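Local coordinates for protein putative hydroxymethylglutaryl-CoA synthase (Streptococcus mutans, PDB 3SQZ) that binds coenzyme A and probably condenses acetyl-CoA with acetoacetyl-CoA to give 3-hydroxy-3-methylglutaryl-CoA, at residues F44-Y49 against A75-P80; T87-S92 against A189-M194; D173-G178 against I308-T313. All coordinates share one frame; numbering follows the deposited sequence.

Contact 1: residues F44-Y49 against A75-P80; sequences FTSSQY and ALSIAP
The hydroxyl of Ser77 gives its hydrogen to Ser46 OG, 2.7 Å from Ser77 OG, and both oxygens have further partners: Ser77 OG is also bonded to Arg373, Ser46 OG to the carbonyl of Ala189. The two hydroxyls thus meet in a buried chain of hydrogen bonds running from a guanidinium group to the central sheet. Ser46 reaches into it because its OG stands opposite the backbone N (chi1 -169°). One residue on in the sequence, Ser47 OG donates to Ile78 O at 2.7 Å; the donor sits almost directly above the carbonyl plane, with a C=O...OG angle of only 98°. Ser47 CB rests against Ala79 CB at 4.0 Å. Beyond it the backbone takes over: Ile78 N gives a nearly straight bond to Tyr49 O, 3.0 Å away, and the CA-H of Ser77 points at the same oxygen. Tyr49 CE2 lies 4.0 Å from Pro80 CG, the two side chains crossing at about a right angle, while Ile78 O lies at the ring's edge. The phenol OH is bonded to the backbone N of Gln403. In the fold, the end of strand 37-45 of the large sheet runs here into the small sheet where strands 49-52 and 75-78 pair antiparallel. Serine hydroxyls do much of the joining at this bend, so buried polar groups are matched with one another, and the proximity of Arg373 would probably polarise the Ser77 hydroxyl toward donating its hydrogen to Ser46.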
ATOM      1  N   PHE A  44      -8.224   5.234   1.231  1.00  9.43           N
ATOM      2  CA  PHE A  44      -7.374   4.985   0.082  1.00 10.10           C
ATOM      3  C   PHE A  44      -7.515   6.094  -0.935  1.00  9.74           C
ATOM      4  O   PHE A  44      -8.626   6.513  -1.251  1.00 10.60           O
ATOM      5  CB  PHE A  44      -7.711   3.653  -0.602  1.00 10.25           C
ATOM      6  CG  PHE A  44      -6.869   3.389  -1.818  1.00 10.31           C
ATOM      7  CD1 PHE A  44      -5.509   3.147  -1.682  1.00 10.60           C
ATOM      8  CD2 PHE A  44      -7.416   3.421  -3.093  1.00 10.87           C
ATOM      9  CE1 PHE A  44      -4.714   2.927  -2.791  1.00 11.35           C
ATOM     10  CE2 PHE A  44      -6.623   3.198  -4.204  1.00 11.51           C
ATOM     11  CZ  PHE A  44      -5.272   2.953  -4.055  1.00 11.29           C
ATOM     12  N   THR A  45      -6.392   6.558  -1.458  1.00  9.61           N
ATOM     13  CA  THR A  45      -6.346   7.532  -2.552  0.63 10.58           C
ATOM     14  C   THR A  45      -5.369   7.021  -3.610  1.00 10.97           C
ATOM     15  O   THR A  45      -4.287   6.561  -3.256  1.00 12.46           O
ATOM     16  CB  THR A  45      -5.883   8.944  -2.051  0.63 11.97           C
ATOM     17  OG1 THR A  45      -6.853   9.478  -1.137  0.63 12.21           O
ATOM     18  CG2 THR A  45      -5.690   9.934  -3.205  0.63 13.11           C
ATOM     19  N   SER A  46      -5.722   7.140  -4.881  1.00  9.77           N
ATOM     20  CA  SER A  46      -4.760   6.922  -5.945  1.00 10.20           C
ATOM     21  C   SER A  46      -4.667   8.191  -6.780  1.00  9.55           C
ATOM     22  O   SER A  46      -5.281   9.201  -6.447  1.00 10.54           O
ATOM     23  CB  SER A  46      -5.119   5.688  -6.770  1.00  9.89           C
ATOM     24  OG  SER A  46      -4.061   5.334  -7.638  1.00 10.13           O
ATOM     25  N   SER A  47      -3.863   8.146  -7.837  1.00  9.79           N
ATOM     26  CA  SER A  47      -3.740   9.278  -8.735  1.00  9.78           C
ATOM     27  C   SER A  47      -4.939   9.338  -9.686  1.00  9.56           C
ATOM     28  O   SER A  47      -5.821   8.466  -9.669  1.00 10.48           O
ATOM     29  CB  SER A  47      -2.432   9.182  -9.510  1.00 11.82           C
ATOM     30  OG  SER A  47      -2.342   7.918 -10.130  1.00 13.55           O
ATOM     31  N   GLN A  48      -4.973  10.377 -10.513  1.00  9.87           N
ATOM     32  CA  GLN A  48      -6.147  10.666 -11.331  1.00 10.14           C
ATOM     33  C   GLN A  48      -6.034  10.163 -12.771  1.00  9.48           C
ATOM     34  O   GLN A  48      -6.914  10.431 -13.582  1.00 10.57           O
ATOM     35  CB  GLN A  48      -6.426  12.171 -11.331  1.00 11.41           C
ATOM     36  CG  GLN A  48      -6.547  12.783  -9.946  1.00 11.70           C
ATOM     37  CD  GLN A  48      -7.649  12.170  -9.105  1.00 12.73           C
ATOM     38  OE1 GLN A  48      -7.446  11.847  -7.925  1.00 14.49           O
ATOM     39  NE2 GLN A  48      -8.824  12.030  -9.686  1.00 13.53           N
ATOM     40  N   TYR A  49      -4.960   9.439 -13.071  1.00  9.74           N
ATOM     41  CA  TYR A  49      -4.682   8.952 -14.423  1.00  9.57           C
ATOM     42  C   TYR A  49      -4.452   7.446 -14.395  1.00  9.16           C
ATOM     43  O   TYR A  49      -4.021   6.888 -13.381  1.00  9.72           O
ATOM     44  CB  TYR A  49      -3.426   9.615 -14.990  1.00 10.29           C
ATOM     45  CG  TYR A  49      -3.491  11.112 -15.099  1.00 10.73           C
ATOM     46  CD1 TYR A  49      -4.027  11.732 -16.224  1.00 11.00           C
ATOM     47  CD2 TYR A  49      -2.999  11.911 -14.078  1.00 12.65           C
ATOM     48  CE1 TYR A  49      -4.067  13.107 -16.327  1.00 12.29           C
ATOM     49  CE2 TYR A  49      -3.038  13.288 -14.169  1.00 13.80           C
ATOM     50  CZ  TYR A  49      -3.570  13.884 -15.294  1.00 13.21           C
ATOM     51  OH  TYR A  49      -3.594  15.264 -15.367  1.00 14.71           O
ATOM     52  N   ALA A  75      -4.659  -2.628 -15.493  1.00 11.00           N
ATOM     53  CA  ALA A  75      -4.368  -1.208 -15.606  1.00 10.49           C
ATOM     54  C   ALA A  75      -3.536  -0.772 -14.415  1.00  9.97           C
ATOM     55  O   ALA A  75      -3.524  -1.438 -13.381  1.00 10.91           O
ATOM     56  CB  ALA A  75      -5.667  -0.405 -15.673  1.00 11.39           C
ATOM     57  N   LEU A  76      -2.855   0.359 -14.556  1.00  9.89           N
ATOM     58  CA  LEU A  76      -1.941   0.902 -13.543  0.62 10.35           C
ATOM     59  C   LEU A  76      -2.261   2.372 -13.301  1.00  9.44           C
ATOM     60  O   LEU A  76      -2.432   3.097 -14.275  1.00 10.51           O
ATOM     61  CB  LEU A  76      -0.498   0.856 -14.061  0.62 11.04           C
ATOM     62  CG  LEU A  76       0.019  -0.420 -14.720  0.62 11.46           C
ATOM     63  CD1 LEU A  76       1.439  -0.197 -15.233  0.62 11.89           C
ATOM     64  CD2 LEU A  76      -0.024  -1.581 -13.745  0.62 12.21           C
ATOM     65  N   SER A  77      -2.244   2.828 -12.053  1.00  9.39           N
ATOM     66  CA  SER A  77      -2.350   4.253 -11.786  1.00  9.17           C
ATOM     67  C   SER A  77      -1.051   4.966 -12.125  1.00  9.56           C
ATOM     68  O   SER A  77       0.036   4.489 -11.794  1.00 10.29           O
ATOM     69  CB  SER A  77      -2.675   4.517 -10.321  1.00 10.01           C
ATOM     70  OG  SER A  77      -3.980   4.055 -10.019  1.00  9.83           O
ATOM     71  N   ILE A  78      -1.182   6.132 -12.751  1.00  9.70           N
ATOM     72  CA  ILE A  78      -0.047   6.967 -13.125  1.00  9.91           C
ATOM     73  C   ILE A  78      -0.188   8.304 -12.419  1.00  9.46           C
ATOM     74  O   ILE A  78      -1.254   8.921 -12.446  1.00 10.12           O
ATOM     75  CB  ILE A  78       0.010   7.170 -14.657  1.00 10.26           C
ATOM     76  CG1 ILE A  78       0.281   5.836 -15.365  1.00 11.22           C
ATOM     77  CG2 ILE A  78       1.046   8.230 -15.035  1.00 11.37           C
ATOM     78  CD1 ILE A  78       1.563   5.144 -14.942  1.00 13.30           C
ATOM     79  N   ALA A  79       0.892   8.743 -11.777  1.00 10.02           N
ATOM     80  CA  ALA A  79       0.903  10.000 -11.036  1.00 10.40           C
ATOM     81  C   ALA A  79       1.709  11.060 -11.777  1.00 10.54           C
ATOM     82  O   ALA A  79       2.822  10.788 -12.221  1.00 11.23           O
ATOM     83  CB  ALA A  79       1.495   9.794  -9.654  1.00 11.31           C
ATOM     84  N   PRO A  80       1.157  12.276 -11.902  1.00 10.22           N
ATOM     85  CA  PRO A  80       1.924  13.402 -12.432  1.00 10.90           C
ATOM     86  C   PRO A  80       2.871  13.920 -11.354  1.00 10.50           C
ATOM     87  O   PRO A  80       2.766  13.542 -10.189  1.00 10.74           O
ATOM     88  CB  PRO A  80       0.843  14.442 -12.706  1.00 11.60           C
ATOM     89  CG  PRO A  80      -0.145  14.203 -11.603  1.00 11.64           C
ATOM     90  CD  PRO A  80      -0.159  12.702 -11.396  1.00 10.74           C
TER

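Contact 2: residues T87-S92 against A189-M194; sequences TLAAGS and AGSIAM
Helix 87-92 lies across strand 189-194 with their axes 7.0 Å apart and their N-to-C directions 41° apart; the CA atoms of Ala89 and Ser191, and of Ser92 and Ala193, lie nearest each other, 5.3 Å apart in both pairs. Two serines make the polar link. Ser191 OG donates to Ser92 OG at 2.9 Å, and Ser92 OG passes its own hydrogen back to the helix, to Ala89 O at 2.9 Å. The carbonyl is approached at a C=O...OG angle of 120°, with the donor tilted modestly from its plane. Ser92 can serve both partners because its OG is tucked between the backbone N and the carbonyl carbon (chi1 67°), which turns it back along the helix toward the preceding turn. Ser191 holds its OG against the helix, where it also comes within 3.3 Å of Ala89 CA. Such close packing of a helix on the large mixed sheet belongs to the layered architecture of the thiolase fold; strand 188-198 lies between strands 37-45 and 166-175, and Thr45 and Ser172 from these neighbours also touch the helix. Small residues permit the approach. Ala193 CB is pressed against Ser92 OG at 3.4 Å and lies near the carbonyl oxygen of the same serine, while Ser191 CB abuts Leu88 O, also at 3.4 Å. At the other end Leu88 spreads along the strand: its CB meets Ser191 CB, and its CD1 branch reaches over the backbone of Gly190, 3.9 Å from Gly190 N, then brushes Ala189 CB. Ile192 points the opposite way, to the far side of the sheet, where it packs on Phe44.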
ATOM      1  N   THR A  87       1.118  14.157  -1.094  1.00  9.46           N
ATOM      2  CA  THR A  87      -0.249  14.499  -1.463  1.00  9.74           C
ATOM      3  C   THR A  87      -1.155  13.276  -1.465  1.00  8.83           C
ATOM      4  O   THR A  87      -2.304  13.358  -1.037  1.00  9.50           O
ATOM      5  CB  THR A  87      -0.308  15.236  -2.802  1.00 10.01           C
ATOM      6  OG1 THR A  87       0.271  14.416  -3.813  1.00 10.42           O
ATOM      7  CG2 THR A  87       0.471  16.535  -2.717  1.00 11.20           C
ATOM      8  N   LEU A  88      -0.645  12.140  -1.937  1.00  9.18           N
ATOM      9  CA  LEU A  88      -1.431  10.912  -1.889  1.00  9.15           C
ATOM     10  C   LEU A  88      -1.703  10.517  -0.437  1.00  8.93           C
ATOM     11  O   LEU A  88      -2.825  10.125  -0.098  1.00  9.51           O
ATOM     12  CB  LEU A  88      -0.736   9.782  -2.649  1.00  9.65           C
ATOM     13  CG  LEU A  88      -0.646   9.971  -4.165  1.00 10.85           C
ATOM     14  CD1 LEU A  88       0.263   8.914  -4.759  1.00 12.77           C
ATOM     15  CD2 LEU A  88      -2.025   9.950  -4.824  1.00 12.74           C
ATOM     16  N   ALA A  89      -0.687  10.629   0.420  1.00  9.22           N
ATOM     17  CA  ALA A  89      -0.847  10.278   1.830  1.00  9.49           C
ATOM     18  C   ALA A  89      -1.899  11.176   2.488  1.00  9.67           C
ATOM     19  O   ALA A  89      -2.811  10.693   3.172  1.00 10.23           O
ATOM     20  CB  ALA A  89       0.477  10.369   2.563  1.00 10.43           C
ATOM     21  N   ALA A  90      -1.805  12.484   2.256  1.00 10.00           N
ATOM     22  CA  ALA A  90      -2.765  13.411   2.837  1.00 10.59           C
ATOM     23  C   ALA A  90      -4.170  13.144   2.304  1.00 10.10           C
ATOM     24  O   ALA A  90      -5.141  13.214   3.052  1.00 10.82           O
ATOM     25  CB  ALA A  90      -2.345  14.850   2.571  1.00 11.20           C
ATOM     26  N   GLY A  91      -4.289  12.849   1.008  1.00 10.05           N
ATOM     27  CA  GLY A  91      -5.579  12.514   0.429  1.00  9.99           C
ATOM     28  C   GLY A  91      -6.193  11.289   1.082  1.00  9.89           C
ATOM     29  O   GLY A  91      -7.387  11.267   1.389  1.00 11.02           O
ATOM     30  N   SER A  92      -5.384  10.259   1.313  1.00  9.52           N
ATOM     31  CA  SER A  92      -5.924   9.029   1.882  1.00 10.04           C
ATOM     32  C   SER A  92      -6.422   9.260   3.309  1.00  9.92           C
ATOM     33  O   SER A  92      -7.437   8.704   3.714  1.00 11.62           O
ATOM     34  CB  SER A  92      -4.914   7.874   1.791  1.00 10.35           C
ATOM     35  OG  SER A  92      -3.766   8.063   2.607  1.00  9.98           O
ATOM     36  N   ALA A 189       0.599   3.704  -8.261  1.00  9.02           N
ATOM     37  CA  ALA A 189       0.653   4.832  -7.336  1.00  9.19           C
ATOM     38  C   ALA A 189      -0.543   4.779  -6.407  1.00  9.06           C
ATOM     39  O   ALA A 189      -1.657   4.494  -6.848  1.00  9.97           O
ATOM     40  CB  ALA A 189       0.653   6.145  -8.095  1.00  9.89           C
ATOM     41  N   GLY A 190      -0.333   5.066  -5.123  1.00  9.08           N
ATOM     42  CA  GLY A 190      -1.451   5.150  -4.210  1.00  9.85           C
ATOM     43  C   GLY A 190      -1.011   5.212  -2.770  1.00  8.77           C
ATOM     44  O   GLY A 190       0.164   5.003  -2.447  1.00  9.31           O
ATOM     45  N   SER A 191      -1.971   5.502  -1.903  1.00  8.56           N
ATOM     46  CA  SER A 191      -1.722   5.558  -0.469  1.00  8.22           C
ATOM     47  C   SER A 191      -2.895   4.983   0.294  1.00  8.26           C
ATOM     48  O   SER A 191      -4.053   5.302   0.011  1.00  8.98           O
ATOM     49  CB  SER A 191      -1.506   6.998  -0.001  1.00  8.87           C
ATOM     50  OG  SER A 191      -1.362   7.056   1.416  1.00  9.47           O
ATOM     51  N   ILE A 192      -2.570   4.163   1.288  1.00  8.64           N
ATOM     52  CA  ILE A 192      -3.506   3.684   2.289  1.00  8.76           C
ATOM     53  C   ILE A 192      -3.295   4.472   3.578  1.00  8.63           C
ATOM     54  O   ILE A 192      -2.153   4.688   3.995  1.00  9.83           O
ATOM     55  CB  ILE A 192      -3.268   2.183   2.573  1.00  9.67           C
ATOM     56  CG1 ILE A 192      -3.770   1.337   1.394  1.00 10.14           C
ATOM     57  CG2 ILE A 192      -3.901   1.765   3.896  1.00 10.76           C
ATOM     58  CD1 ILE A 192      -5.264   1.126   1.353  1.00 10.63           C
ATOM     59  N   ALA A 193      -4.385   4.923   4.187  1.00  8.32           N
ATOM     60  CA  ALA A 193      -4.351   5.515   5.526  1.00  8.81           C
ATOM     61  C   ALA A 193      -5.085   4.581   6.475  1.00  8.34           C
ATOM     62  O   ALA A 193      -6.167   4.097   6.153  1.00  9.32           O
ATOM     63  CB  ALA A 193      -5.017   6.881   5.522  1.00  9.45           C
ATOM     64  N   MET A 194      -4.504   4.332   7.644  1.00  9.08           N
ATOM     65  CA  MET A 194      -5.141   3.516   8.671  1.00 10.07           C
ATOM     66  C   MET A 194      -5.163   4.288   9.978  1.00  9.88           C
ATOM     67  O   MET A 194      -4.128   4.790  10.421  1.00 11.18           O
ATOM     68  CB  MET A 194      -4.413   2.178   8.837  1.00 10.58           C
ATOM     69  CG  MET A 194      -4.583   1.287   7.623  1.00 11.12           C
ATOM     70  SD  MET A 194      -3.615  -0.232   7.623  1.00 13.14           S
ATOM     71  CE  MET A 194      -1.977   0.428   7.333  1.00 14.04           C
TER

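Contact 3: residues D173-G178 against I308-T313; sequences DIAKYG and IGNIYT. With COA (coenzyme A), chain D.
This buried loop-to-strand contact sets the end of strand 166-175 against the loop between helices 305-308 and 315-326, at the coenzyme A pocket, to which Tyr177 belongs. Asp173 OD1 accepts two bonds from Thr313, 2.8 Å from its OG1 and 3.0 Å from its N, both on the anti side but from opposite faces of the carboxylate. Thr313 OG1 is also bonded to Ala111 O, so two acceptors contest its hydrogen. OD2 is held by Ser114, Thr112 and the backbone N of Glu113, the predicted proton donor/acceptor. The Tyr312 ring reaches from the loop onto the strand: Ala175 CB sits over one face, 3.7 Å from the centroid in a CH-pi contact, while the Asp173 carboxylate stands at the edge, its plane 80° from the ring's. Tyr312 OH comes over a face of Tyr177 and shares a water with Lys176 N. Asn310, a predicted substrate-binding residue, closes an Asx turn, its OD1 accepting from Tyr312 N at 2.9 Å; its ND2 is 3.1 Å from Tyr177 OH. That hydroxyl donates to coenzyme A O5P at 2.6 Å. Asp173 thus ties this loop to the backbone of Glu113, consistent with holding that predicted catalytic residue in place.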
ATOM      1  N   ASP A 173       3.148   5.461  -1.828  1.00  8.88           N
ATOM      2  CA  ASP A 173       4.261   5.166  -2.724  1.00  9.15           C
ATOM      3  C   ASP A 173       3.864   5.355  -4.178  1.00  8.96           C
ATOM      4  O   ASP A 173       2.682   5.249  -4.549  1.00  9.67           O
ATOM      5  CB  ASP A 173       4.753   3.724  -2.529  1.00  9.53           C
ATOM      6  CG  ASP A 173       5.840   3.600  -1.467  1.00  8.68           C
ATOM      7  OD1 ASP A 173       5.656   2.809  -0.518  1.00  9.70           O
ATOM      8  OD2 ASP A 173       6.893   4.258  -1.612  1.00  8.72           O
ATOM      9  N   ILE A 174       4.883   5.603  -4.996  1.00  9.16           N
ATOM     10  CA  ILE A 174       4.749   5.626  -6.441  1.00  9.82           C
ATOM     11  C   ILE A 174       5.791   4.661  -6.984  1.00  9.74           C
ATOM     12  O   ILE A 174       6.999   4.887  -6.842  1.00 11.08           O
ATOM     13  CB  ILE A 174       4.954   7.037  -6.999  1.00 11.27           C
ATOM     14  CG1 ILE A 174       3.827   7.943  -6.500  1.00 12.89           C
ATOM     15  CG2 ILE A 174       4.987   7.011  -8.521  1.00 12.22           C
ATOM     16  CD1 ILE A 174       4.059   9.408  -6.748  1.00 15.13           C
ATOM     17  N   ALA A 175       5.312   3.568  -7.575  1.00 10.00           N
ATOM     18  CA  ALA A 175       6.185   2.539  -8.113  1.00  9.78           C
ATOM     19  C   ALA A 175       6.538   2.904  -9.546  1.00  9.54           C
ATOM     20  O   ALA A 175       5.685   2.903 -10.433  1.00  9.99           O
ATOM     21  CB  ALA A 175       5.525   1.181  -8.029  1.00 11.13           C
ATOM     22  N   LYS A 176       7.811   3.231  -9.749  1.00 10.21           N
ATOM     23  CA  LYS A 176       8.305   3.801 -10.990  1.00 10.85           C
ATOM     24  C   LYS A 176       9.581   3.049 -11.356  1.00 10.32           C
ATOM     25  O   LYS A 176      10.576   3.126 -10.623  1.00 11.22           O
ATOM     26  CB  LYS A 176       8.565   5.296 -10.762  1.00 12.47           C
ATOM     27  CG  LYS A 176       9.031   6.075 -11.966  1.00 12.81           C
ATOM     28  CD  LYS A 176       9.112   7.575 -11.677  1.00 13.83           C
ATOM     29  CE  LYS A 176       7.734   8.158 -11.387  1.00 13.93           C
ATOM     30  NZ  LYS A 176       7.777   9.629 -11.132  1.00 13.82           N
ATOM     31  N   TYR A 177       9.556   2.319 -12.471  1.00 11.15           N
ATOM     32  CA  TYR A 177      10.646   1.412 -12.817  1.00 11.95           C
ATOM     33  C   TYR A 177      11.437   1.851 -14.041  1.00 12.35           C
ATOM     34  O   TYR A 177      12.613   1.513 -14.162  1.00 13.01           O
ATOM     35  CB  TYR A 177      10.134  -0.003 -13.053  1.00 12.35           C
ATOM     36  CG  TYR A 177       9.708  -0.772 -11.826  1.00 11.91           C
ATOM     37  CD1 TYR A 177      10.523  -1.759 -11.281  1.00 12.65           C
ATOM     38  CD2 TYR A 177       8.476  -0.547 -11.239  1.00 12.45           C
ATOM     39  CE1 TYR A 177      10.112  -2.495 -10.188  1.00 12.37           C
ATOM     40  CE2 TYR A 177       8.061  -1.266 -10.141  1.00 13.00           C
ATOM     41  CZ  TYR A 177       8.876  -2.241  -9.620  1.00 12.52           C
ATOM     42  OH  TYR A 177       8.434  -2.962  -8.530  1.00 14.17           O
ATOM     43  N   GLY A 178      10.788   2.560 -14.962  1.00 12.55           N
ATOM     44  CA  GLY A 178      11.462   3.069 -16.141  1.00 13.38           C
ATOM     45  C   GLY A 178      10.943   2.507 -17.453  1.00 13.74           C
ATOM     46  O   GLY A 178      10.522   1.349 -17.550  1.00 13.88           O
ATOM     47  N   ILE A 308      -4.898  -0.953 -10.327  1.00 10.68           N
ATOM     48  CA  ILE A 308      -4.044   0.089  -9.765  1.00 10.79           C
ATOM     49  C   ILE A 308      -2.552  -0.173  -9.957  1.00 10.45           C
ATOM     50  O   ILE A 308      -1.771   0.765 -10.137  1.00 10.61           O
ATOM     51  CB  ILE A 308      -4.352   0.254  -8.255  1.00 10.89           C
ATOM     52  CG1 ILE A 308      -5.747   0.861  -8.106  1.00 12.29           C
ATOM     53  CG2 ILE A 308      -3.281   1.087  -7.535  1.00 11.73           C
ATOM     54  CD1 ILE A 308      -6.355   0.673  -6.757  1.00 13.19           C
ATOM     55  N   GLY A 309      -2.153  -1.438  -9.925  1.00 10.32           N
ATOM     56  CA  GLY A 309      -0.747  -1.769 -10.009  1.00 11.06           C
ATOM     57  C   GLY A 309      -0.088  -1.816  -8.645  1.00 10.61           C
ATOM     58  O   GLY A 309      -0.751  -1.946  -7.615  1.00 12.53           O
ATOM     59  N   ASN A 310       1.234  -1.713  -8.649  1.00 10.13           N
ATOM     60  CA  ASN A 310       2.048  -1.811  -7.444  1.00 10.02           C
ATOM     61  C   ASN A 310       2.066  -0.482  -6.703  1.00  9.58           C
ATOM     62  O   ASN A 310       2.361   0.555  -7.297  1.00 10.06           O
ATOM     63  CB  ASN A 310       3.462  -2.177  -7.903  1.00 11.94           C
ATOM     64  CG  ASN A 310       4.396  -2.555  -6.776  1.00 12.41           C
ATOM     65  OD1 ASN A 310       4.037  -2.536  -5.598  1.00 11.96           O
ATOM     66  ND2 ASN A 310       5.613  -2.928  -7.148  1.00 14.71           N
ATOM     67  N   ILE A 311       1.767  -0.513  -5.404  1.00  9.06           N
ATOM     68  CA  ILE A 311       1.884   0.684  -4.574  1.00  9.53           C
ATOM     69  C   ILE A 311       2.839   0.464  -3.405  1.00  9.08           C
ATOM     70  O   ILE A 311       2.757   1.138  -2.377  1.00  9.69           O
ATOM     71  CB  ILE A 311       0.507   1.266  -4.139  1.00 10.07           C
ATOM     72  CG1 ILE A 311      -0.225   0.359  -3.140  1.00 10.34           C
ATOM     73  CG2 ILE A 311      -0.347   1.552  -5.380  1.00 11.00           C
ATOM     74  CD1 ILE A 311      -1.417   1.037  -2.486  1.00 11.74           C
ATOM     75  N   TYR A 312       3.772  -0.468  -3.595  1.00  9.03           N
ATOM     76  CA  TYR A 312       4.829  -0.721  -2.620  1.00  9.48           C
ATOM     77  C   TYR A 312       4.270  -0.907  -1.195  1.00  9.17           C
ATOM     78  O   TYR A 312       3.544  -1.886  -0.950  1.00  9.72           O
ATOM     79  CB  TYR A 312       5.927   0.349  -2.695  1.00  9.46           C
ATOM     80  CG  TYR A 312       6.783   0.401  -3.961  1.00  9.65           C
ATOM     81  CD1 TYR A 312       7.054  -0.734  -4.731  1.00 10.25           C
ATOM     82  CD2 TYR A 312       7.382   1.602  -4.337  1.00  9.39           C
ATOM     83  CE1 TYR A 312       7.888  -0.651  -5.852  1.00 10.66           C
ATOM     84  CE2 TYR A 312       8.205   1.690  -5.432  1.00 10.31           C
ATOM     85  CZ  TYR A 312       8.460   0.566  -6.191  1.00 10.44           C
ATOM     86  OH  TYR A 312       9.280   0.638  -7.293  1.00 11.41           O
ATOM     87  N   THR A 313       4.592  -0.011  -0.256  1.00  9.05           N
ATOM     88  CA  THR A 313       4.186  -0.211   1.137  1.00  8.97           C
ATOM     89  C   THR A 313       2.695  -0.435   1.323  1.00  9.17           C
ATOM     90  O   THR A 313       2.281  -1.155   2.228  1.00 10.52           O
ATOM     91  CB  THR A 313       4.606   0.971   2.054  1.00  9.20           C
ATOM     92  OG1 THR A 313       4.004   2.190   1.594  1.00  9.57           O
ATOM     93  CG2 THR A 313       6.131   1.104   2.140  1.00  9.86           C
TER
HETATM   94  N1A COA D 601       0.456 -15.452 -21.930  1.00 29.70           N
HETATM   95  C2A COA D 601       0.356 -15.686 -20.605  1.00 28.91           C
HETATM   96  N3A COA D 601       1.440 -15.455 -19.776  1.00 28.18           N
HETATM   97  C4A COA D 601       2.603 -14.988 -20.307  1.00 28.01           C
HETATM   98  C5A COA D 601       2.715 -14.745 -21.675  1.00 28.84           C
HETATM   99  C6A COA D 601       1.662 -14.970 -22.479  1.00 29.44           C
HETATM  100  N6A COA D 601       1.760 -14.718 -23.887  1.00 30.16           N
HETATM  101  N7A COA D 601       3.981 -14.285 -21.933  1.00 28.97           N
HETATM  102  C8A COA D 601       4.653 -14.240 -20.778  1.00 28.40           C
HETATM  103  N9A COA D 601       3.774 -14.706 -19.769  1.00 27.21           N
HETATM  104  C1B COA D 601       4.038 -14.691 -18.337  1.00 26.40           C
HETATM  105  C2B COA D 601       4.766 -15.814 -17.548  1.00 25.82           C
HETATM  106  O2B COA D 601       4.972 -17.109 -17.890  1.00 26.13           O
HETATM  107  C3B COA D 601       4.691 -15.266 -16.134  1.00 24.61           C
HETATM  108  O3B COA D 601       4.031 -15.846 -15.079  1.00 23.42           O
HETATM  109  P3B COA D 601       4.585 -17.078 -14.329  1.00 22.41           P
HETATM  110  O7A COA D 601       5.751 -16.613 -13.381  1.00 23.47           O
HETATM  111  O8A COA D 601       3.370 -17.598 -13.497  1.00 23.62           O
HETATM  112  O9A COA D 601       5.061 -18.110 -15.317  1.00 24.25           O
HETATM  113  C4B COA D 601       4.786 -13.807 -16.370  1.00 24.40           C
HETATM  114  O4B COA D 601       3.791 -13.606 -17.394  1.00 24.25           O
HETATM  115  C5B COA D 601       6.018 -12.983 -16.209  1.00 25.14           C
HETATM  116  O5B COA D 601       6.857 -13.403 -17.251  1.00 25.57           O
HETATM  117  P1A COA D 601       8.302 -12.777 -17.404  1.00 25.08           P
HETATM  118  O1A COA D 601       9.124 -12.981 -16.069  1.00 26.72           O
HETATM  119  O2A COA D 601       9.009 -13.410 -18.585  1.00 26.44           O
HETATM  120  O3A COA D 601       8.070 -11.220 -17.649  1.00 25.60           O
HETATM  121  P2A COA D 601       9.179 -10.101 -17.448  1.00 26.99           P
HETATM  122  O4A COA D 601      10.608 -10.645 -17.822  1.00 29.13           O
HETATM  123  O5A COA D 601       8.837  -8.907 -18.310  1.00 29.47           O
HETATM  124  O6A COA D 601       9.192  -9.659 -15.911  1.00 23.14           O
HETATM  125  CBP COA D 601       8.299  -9.192 -13.700  1.00 21.77           C
HETATM  126  CCP COA D 601       8.056  -9.726 -15.090  1.00 22.95           C
HETATM  127  CDP COA D 601       9.342 -10.025 -13.037  1.00 23.25           C
HETATM  128  CEP COA D 601       7.030  -9.245 -12.884  1.00 21.49           C
HETATM  129  CAP COA D 601       8.759  -7.768 -13.841  1.00 20.32           C
HETATM  130  OAP COA D 601       7.738  -6.931 -14.205  1.00 19.90           O
HETATM  131  C9P COA D 601       9.476  -7.254 -12.608  1.00 20.14           C
HETATM  132  O9P COA D 601      10.624  -7.581 -12.323  1.00 20.57           O
HETATM  133  N8P COA D 601       8.720  -6.287 -11.791  1.00 19.37           N
HETATM  134  C7P COA D 601       9.211  -5.845 -10.500  1.00 19.36           C
HETATM  135  C6P COA D 601       9.126  -6.900  -9.417  1.00 20.80           C
HETATM  136  C5P COA D 601       9.509  -6.376  -8.032  1.00 19.98           C
HETATM  137  O5P COA D 601       9.453  -5.197  -7.770  1.00 18.49           O
HETATM  138  N4P COA D 601       9.854  -7.327  -7.010  1.00 20.24           N
HETATM  139  C3P COA D 601      10.123  -6.861  -5.641  1.00 19.64           C
HETATM  140  C2P COA D 601       9.107  -7.226  -4.595  1.00 21.71           C
HETATM  141  S1P COA D 601       8.568  -8.905  -4.584  1.00 24.23           S
HETATM  142  O   HOH W   1      10.069   3.233  -7.838  1.00 13.58           O

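From the N terminus, strand 37-45 leads into contact 1, which closes a loop of 25 residues, mostly helical, against 75-80. The chain then enters helix 85-94, which opens contact 2; its partner 189-194 lies almost a hundred residues on. Contact 3 begins inside that span, at 173-178, and closes only at 308-313, so contacts 2 and 3 cross, while contact 1 is complete before either starts. All three reach the large sheet, where strands 166-175, 188-198 and 37-45 are successive neighbours. Backbone pairing joins Thr45 to Ser191 and Asp173 to Gly190, while Ile308 O meets Ser77 N, tying the small sheet to the end of helix 305-308, where the loop of contact 3 begins.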